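Side-chain contacts in Lmo0135 protein (PDB 5ISU), which is the substrate-binding protein of an ABC transporter and probably captures peptides for uptake into the cell: residues F53-G58 against M402-D407; L73-K78 against P142-T147. One frame throughout, in Å; residues are numbered along the deposited sequence.

Contact 1. Residues F53-G58 against M402-D407; sequences FWEVDG and MGNDPD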
loop_
_atom_site.group_PDB
_atom_site.type_symbol
_atom_site.label_atom_id
_atom_site.label_comp_id
_atom_site.label_asym_id
_atom_site.label_seq_id
_atom_site.Cartn_x
_atom_site.Cartn_y
_atom_site.Cartn_z
ATOM N N PHE A 53 6.977 -13.801 -7.510
ATOM C CA PHE A 53 5.559 -14.020 -7.767
ATOM C C PHE A 53 4.881 -12.669 -7.836
ATOM O O PHE A 53 5.352 -11.712 -7.219
ATOM C CB PHE A 53 4.929 -14.825 -6.641
ATOM C CG PHE A 53 5.520 -16.192 -6.472
ATOM C CD1 PHE A 53 6.640 -16.375 -5.687
ATOM C CD2 PHE A 53 4.953 -17.291 -7.103
ATOM C CE1 PHE A 53 7.187 -17.639 -5.519
ATOM C CE2 PHE A 53 5.489 -18.551 -6.952
ATOM C CZ PHE A 53 6.613 -18.733 -6.152
ATOM N N TRP A 54 3.788 -12.585 -8.589
ATOM C CA TRP A 54 3.044 -11.344 -8.682
ATOM C C TRP A 54 2.156 -11.236 -7.440
ATOM O O TRP A 54 1.355 -12.103 -7.186
ATOM C CB TRP A 54 2.184 -11.301 -9.951
ATOM C CG TRP A 54 2.934 -11.408 -11.242
ATOM C CD1 TRP A 54 2.918 -12.453 -12.104
ATOM C CD2 TRP A 54 3.817 -10.432 -11.812
ATOM N NE1 TRP A 54 3.712 -12.190 -13.190
ATOM C CE2 TRP A 54 4.282 -10.956 -13.032
ATOM C CE3 TRP A 54 4.247 -9.170 -11.415
ATOM C CZ2 TRP A 54 5.160 -10.257 -13.862
ATOM C CZ3 TRP A 54 5.134 -8.465 -12.241
ATOM C CH2 TRP A 54 5.587 -9.015 -13.437
ATOM N N GLU A 55 2.327 -10.160 -6.681
ATOM C CA GLU A 55 1.584 -9.911 -5.438
ATOM C C GLU A 55 0.068 -9.882 -5.593
ATOM O O GLU A 55 -0.645 -10.516 -4.826
ATOM C CB GLU A 55 2.052 -8.567 -4.820
ATOM C CG GLU A 55 1.228 -8.071 -3.628
ATOM C CD GLU A 55 1.799 -6.822 -2.958
ATOM O OE1 GLU A 55 2.722 -6.208 -3.519
ATOM O OE2 GLU A 55 1.307 -6.451 -1.862
ATOM N N VAL A 56 -0.413 -9.139 -6.587
ATOM C CA VAL A 56 -1.854 -8.960 -6.790
ATOM C C VAL A 56 -2.645 -10.281 -6.848
ATOM O O VAL A 56 -3.755 -10.325 -6.363
ATOM C CB VAL A 56 -2.126 -8.041 -8.014
ATOM C CG1 VAL A 56 -1.879 -8.778 -9.320
ATOM C CG2 VAL A 56 -3.531 -7.483 -7.979
ATOM N N ASP A 57 -2.066 -11.360 -7.375
ATOM C CA ASP A 57 -2.776 -12.669 -7.447
ATOM C C ASP A 57 -1.953 -13.895 -7.021
ATOM O O ASP A 57 -2.438 -15.027 -7.107
ATOM C CB ASP A 57 -3.307 -12.903 -8.869
ATOM C CG ASP A 57 -2.200 -12.867 -9.930
ATOM O OD1 ASP A 57 -0.997 -12.865 -9.569
ATOM O OD2 ASP A 57 -2.541 -12.831 -11.132
ATOM N N GLY A 58 -0.722 -13.684 -6.565
ATOM C CA GLY A 58 0.130 -14.814 -6.164
ATOM C C GLY A 58 0.630 -15.725 -7.294
ATOM O O GLY A 58 1.210 -16.778 -7.034
ATOM N N MET A 402 -2.035 -1.812 3.341
ATOM C CA MET A 402 -1.164 -2.718 4.113
ATOM C C MET A 402 -0.731 -4.076 3.577
ATOM O O MET A 402 0.121 -4.723 4.209
ATOM C CB MET A 402 -1.783 -2.949 5.489
ATOM C CG MET A 402 -1.847 -1.720 6.342
ATOM S SD MET A 402 -0.263 -0.908 6.538
ATOM C CE MET A 402 0.721 -2.135 7.386
ATOM N N GLY A 403 -1.274 -4.533 2.463
ATOM C CA GLY A 403 -0.869 -5.859 1.984
ATOM C C GLY A 403 -1.906 -6.955 2.258
ATOM O O GLY A 403 -2.963 -6.706 2.874
ATOM N N ASN A 404 -1.552 -8.168 1.817
ATOM C CA ASN A 404 -2.427 -9.341 1.819
ATOM C C ASN A 404 -2.500 -10.200 3.088
ATOM O O ASN A 404 -3.357 -11.081 3.152
ATOM C CB ASN A 404 -2.064 -10.249 0.612
ATOM C CG ASN A 404 -2.285 -9.563 -0.733
ATOM O OD1 ASN A 404 -3.000 -8.556 -0.833
ATOM N ND2 ASN A 404 -1.673 -10.111 -1.779
ATOM N N ASP A 405 -1.593 -9.993 4.048
ATOM C CA ASP A 405 -1.598 -10.757 5.289
ATOM C C ASP A 405 -1.881 -9.805 6.447
ATOM O O ASP A 405 -1.210 -8.776 6.582
ATOM C CB ASP A 405 -0.293 -11.543 5.509
ATOM C CG ASP A 405 -0.380 -12.511 6.731
ATOM O OD1 ASP A 405 -0.434 -12.030 7.905
ATOM O OD2 ASP A 405 -0.382 -13.757 6.519
ATOM N N PRO A 406 -2.860 -10.162 7.308
ATOM C CA PRO A 406 -3.222 -9.277 8.418
ATOM C C PRO A 406 -2.111 -9.037 9.445
ATOM O O PRO A 406 -2.188 -8.082 10.198
ATOM C CB PRO A 406 -4.426 -9.988 9.051
ATOM C CG PRO A 406 -4.232 -11.434 8.708
ATOM C CD PRO A 406 -3.608 -11.442 7.356
ATOM N N ASP A 407 -1.083 -9.870 9.470
ATOM C CA ASP A 407 0.023 -9.670 10.439
ATOM C C ASP A 407 0.736 -8.322 10.224
ATOM O O ASP A 407 1.233 -7.723 11.174
ATOM C CB ASP A 407 1.044 -10.790 10.333
ATOM C CG ASP A 407 2.145 -10.687 11.391
ATOM O OD1 ASP A 407 1.837 -10.766 12.604
ATOM O OD2 ASP A 407 3.329 -10.568 11.008
HETATM O O HOH W 1 -1.454 -6.400 -2.193
HETATM O O HOH W 2 0.813 -8.333 0.146
#
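Glu55 and Asn404 meet mainly through water: two water molecules share one carboxylate oxygen, Glu55 OE2, and each passes the link on to a different part of Asn404. One donates to Glu55 OE2 at 2.8 Å and to Asn404 OD1 at 3.0 Å. The other also donates to Glu55 OE2, but accepts from the backbone N of Asn404 at 2.9 Å. The same asparagine therefore presents an acceptor to one water and a donor to the other. The direct link is poorer: Asn404 ND2 gives a weak, bent bond to the backbone O of Glu55 (3.2 Å, 126° at the hydrogen). With CG anti to the backbone N (chi1 172°), Glu55 CG comes 4.0 Å from Asn404 ND2, and the extended chain beyond it carries the carboxylate out to the waters. Carboxylate and amide planes stand 73° apart. Asn404 OD1 also accepts from Asn309 ND2, which helps fix the amide's rotation. Farther along, Asp405 OD1 takes the backbone N of Asp407 at 2.7 Å in an Asx turn, while Asp405 OD2 forms a salt bridge with Arg445. A watery join of this kind is consistent with the cleft between the lobes of a solute-binding protein. The loop between helix 39-48 and strand 63-68 meets the loop after strand 395-400, which touches helix 442-458 through Pro406 and Asp407 and helix 144-148 through Asn404 and Asp405.

Contact 2. Residues L73-K78 against P142-T147; sequences LTYTVK and PAFENT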
loop_
_atom_site.group_PDB
_atom_site.type_symbol
_atom_site.label_atom_id
_atom_site.label_comp_id
_atom_site.label_asym_id
_atom_site.label_seq_id
_atom_site.Cartn_x
_atom_site.Cartn_y
_atom_site.Cartn_z
ATOM N N LEU A 73 8.035 -25.182 8.251
ATOM C CA LEU A 73 9.327 -24.534 8.505
ATOM C C LEU A 73 10.195 -24.400 7.264
ATOM O O LEU A 73 11.132 -23.620 7.285
ATOM C CB LEU A 73 10.125 -25.302 9.570
ATOM C CG LEU A 73 9.522 -25.401 10.963
ATOM C CD1 LEU A 73 10.466 -26.209 11.844
ATOM C CD2 LEU A 73 9.255 -24.022 11.548
ATOM N N THR A 74 9.903 -25.153 6.201
ATOM C CA THR A 74 10.714 -25.108 4.985
ATOM C C THR A 74 9.923 -24.711 3.722
ATOM O O THR A 74 8.991 -25.402 3.313
ATOM C CB THR A 74 11.419 -26.459 4.764
ATOM O OG1 THR A 74 12.179 -26.798 5.936
ATOM C CG2 THR A 74 12.365 -26.397 3.568
ATOM N N TYR A 75 10.315 -23.590 3.120
ATOM C CA TYR A 75 9.704 -23.072 1.904
ATOM C C TYR A 75 10.696 -23.255 0.757
ATOM O O TYR A 75 11.789 -22.720 0.790
ATOM C CB TYR A 75 9.362 -21.580 2.064
ATOM C CG TYR A 75 8.248 -21.281 3.057
ATOM C CD1 TYR A 75 8.423 -21.471 4.422
ATOM C CD2 TYR A 75 7.037 -20.758 2.629
ATOM C CE1 TYR A 75 7.396 -21.192 5.329
ATOM C CE2 TYR A 75 6.013 -20.471 3.521
ATOM C CZ TYR A 75 6.191 -20.683 4.871
ATOM O OH TYR A 75 5.159 -20.387 5.744
ATOM N N THR A 76 10.295 -23.994 -0.264
ATOM C CA THR A 76 11.138 -24.252 -1.413
ATOM C C THR A 76 10.589 -23.548 -2.645
ATOM O O THR A 76 9.450 -23.801 -3.060
ATOM C CB THR A 76 11.197 -25.758 -1.695
ATOM O OG1 THR A 76 11.689 -26.438 -0.540
ATOM C CG2 THR A 76 12.102 -26.063 -2.864
ATOM N N VAL A 77 11.409 -22.679 -3.237
ATOM C CA VAL A 77 11.044 -21.935 -4.443
ATOM C C VAL A 77 11.870 -22.431 -5.634
ATOM O O VAL A 77 13.104 -22.462 -5.571
ATOM C CB VAL A 77 11.330 -20.414 -4.286
ATOM C CG1 VAL A 77 10.956 -19.656 -5.557
ATOM C CG2 VAL A 77 10.582 -19.841 -3.092
ATOM N N LYS A 78 11.182 -22.812 -6.707
ATOM C CA LYS A 78 11.818 -23.239 -7.954
ATOM C C LYS A 78 11.700 -22.072 -8.939
ATOM O O LYS A 78 10.615 -21.540 -9.129
ATOM C CB LYS A 78 11.094 -24.447 -8.553
ATOM C CG LYS A 78 11.338 -25.813 -7.908
ATOM C CD LYS A 78 12.738 -26.344 -8.188
ATOM C CE LYS A 78 12.832 -27.858 -7.997
ATOM N NZ LYS A 78 12.424 -28.355 -6.651
ATOM N N PRO A 142 3.294 -18.270 9.179
ATOM C CA PRO A 142 2.449 -18.264 7.976
ATOM C C PRO A 142 2.570 -17.021 7.085
ATOM O O PRO A 142 2.528 -17.150 5.864
ATOM C CB PRO A 142 1.025 -18.387 8.542
ATOM C CG PRO A 142 1.163 -18.182 10.019
ATOM C CD PRO A 142 2.513 -18.695 10.350
ATOM N N ALA A 143 2.777 -15.853 7.685
ATOM C CA ALA A 143 2.940 -14.598 6.918
ATOM C C ALA A 143 4.161 -14.604 6.026
ATOM O O ALA A 143 4.293 -13.737 5.170
ATOM C CB ALA A 143 3.028 -13.401 7.859
ATOM N N PHE A 144 5.076 -15.553 6.230
ATOM C CA PHE A 144 6.279 -15.582 5.398
ATOM C C PHE A 144 5.952 -15.936 3.940
ATOM O O PHE A 144 6.700 -15.574 3.043
ATOM C CB PHE A 144 7.329 -16.502 5.982
ATOM C CG PHE A 144 8.624 -16.458 5.254
ATOM C CD1 PHE A 144 9.425 -15.325 5.332
ATOM C CD2 PHE A 144 9.071 -17.556 4.528
ATOM C CE1 PHE A 144 10.644 -15.271 4.679
ATOM C CE2 PHE A 144 10.291 -17.511 3.871
ATOM C CZ PHE A 144 11.077 -16.366 3.942
ATOM N N GLU A 145 4.838 -16.632 3.706
ATOM C CA GLU A 145 4.401 -16.897 2.338
ATOM C C GLU A 145 4.179 -15.574 1.595
ATOM O O GLU A 145 4.542 -15.449 0.426
ATOM C CB GLU A 145 3.116 -17.717 2.305
ATOM C CG GLU A 145 2.565 -17.944 0.889
ATOM C CD GLU A 145 1.427 -18.961 0.815
ATOM O OE1 GLU A 145 0.882 -19.380 1.877
ATOM O OE2 GLU A 145 1.084 -19.345 -0.325
ATOM N N ASN A 146 3.589 -14.596 2.280
ATOM C CA ASN A 146 3.342 -13.282 1.699
ATOM C C ASN A 146 4.655 -12.546 1.393
ATOM O O ASN A 146 4.780 -11.878 0.348
ATOM C CB ASN A 146 2.507 -12.438 2.642
ATOM C CG ASN A 146 2.199 -11.066 2.077
ATOM O OD1 ASN A 146 1.500 -10.935 1.076
ATOM N ND2 ASN A 146 2.714 -10.037 2.725
ATOM N N THR A 147 5.618 -12.644 2.307
ATOM C CA THR A 147 6.925 -12.031 2.107
ATOM C C THR A 147 7.577 -12.611 0.831
ATOM O O THR A 147 8.182 -11.882 0.056
ATOM C CB THR A 147 7.833 -12.274 3.332
ATOM O OG1 THR A 147 7.201 -11.747 4.504
ATOM C CG2 THR A 147 9.149 -11.611 3.151
#
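Glu145 N donates to Pro142 O at 3.2 Å within the segment 142-147, and the ring of Tyr75 lies beside this bond. Tyr75 CE2 comes within 4.0 Å of Glu145 N, approaching obliquely, and Tyr75 CE2 also brushes Glu145 CB. Farther out, Tyr75 OH reaches Pro142 CA at 4.1 Å. The main meeting is between the rings of Tyr75 and Phe144, an edge-to-face (T-shaped) pair with planes 84° apart. Phe144 presents its edge: Phe144 CD2 sits over the centre of the Tyr75 ring, 4.0 Å from Tyr75 CD1. The torsion about CA-CB (chi1 -174°) places Phe144 CG anti to the backbone N and carries that edge towards strand 74-79. A second edge-to-face pair, with Phe135 of the adjoining strand 132-136, ties Phe144 to the sheet again, and Ile68 and Ile148 add further apolar contacts to Tyr75. The helix is thus laid against the antiparallel sheet by aromatic rings. With no polar bond made between the two segments, the attraction is probably largely dispersion, with the Phe144 CD2 edge over the Tyr75 pi face and the two rings set nearly perpendicular.

How the contacts relate
Contact 2 is partly buried and largely apolar, seating helix 144-148 on a five-stranded antiparallel sheet; contact 1 is a surface meeting of two loops, carried by waters and a weak bond. Contact 1 nevertheless lies deeper in the chain, its centre about 10 Å from the chain centre, against about 21 Å for contact 2, which is consistent with contact 1 lying between the lobes and contact 2 within one. Along the sequence, contact 2 falls inside the loop that contact 1 closes. They touch: Asp405 OD2 lies 3.5 Å from Ala143 CA, and Asn404 CB lies 3.7 Å from Asn146 OD1. Segment 142-147 thus meets the sheet through Phe144 and Glu145, and residues 402-407 through Ala143 and Asn146.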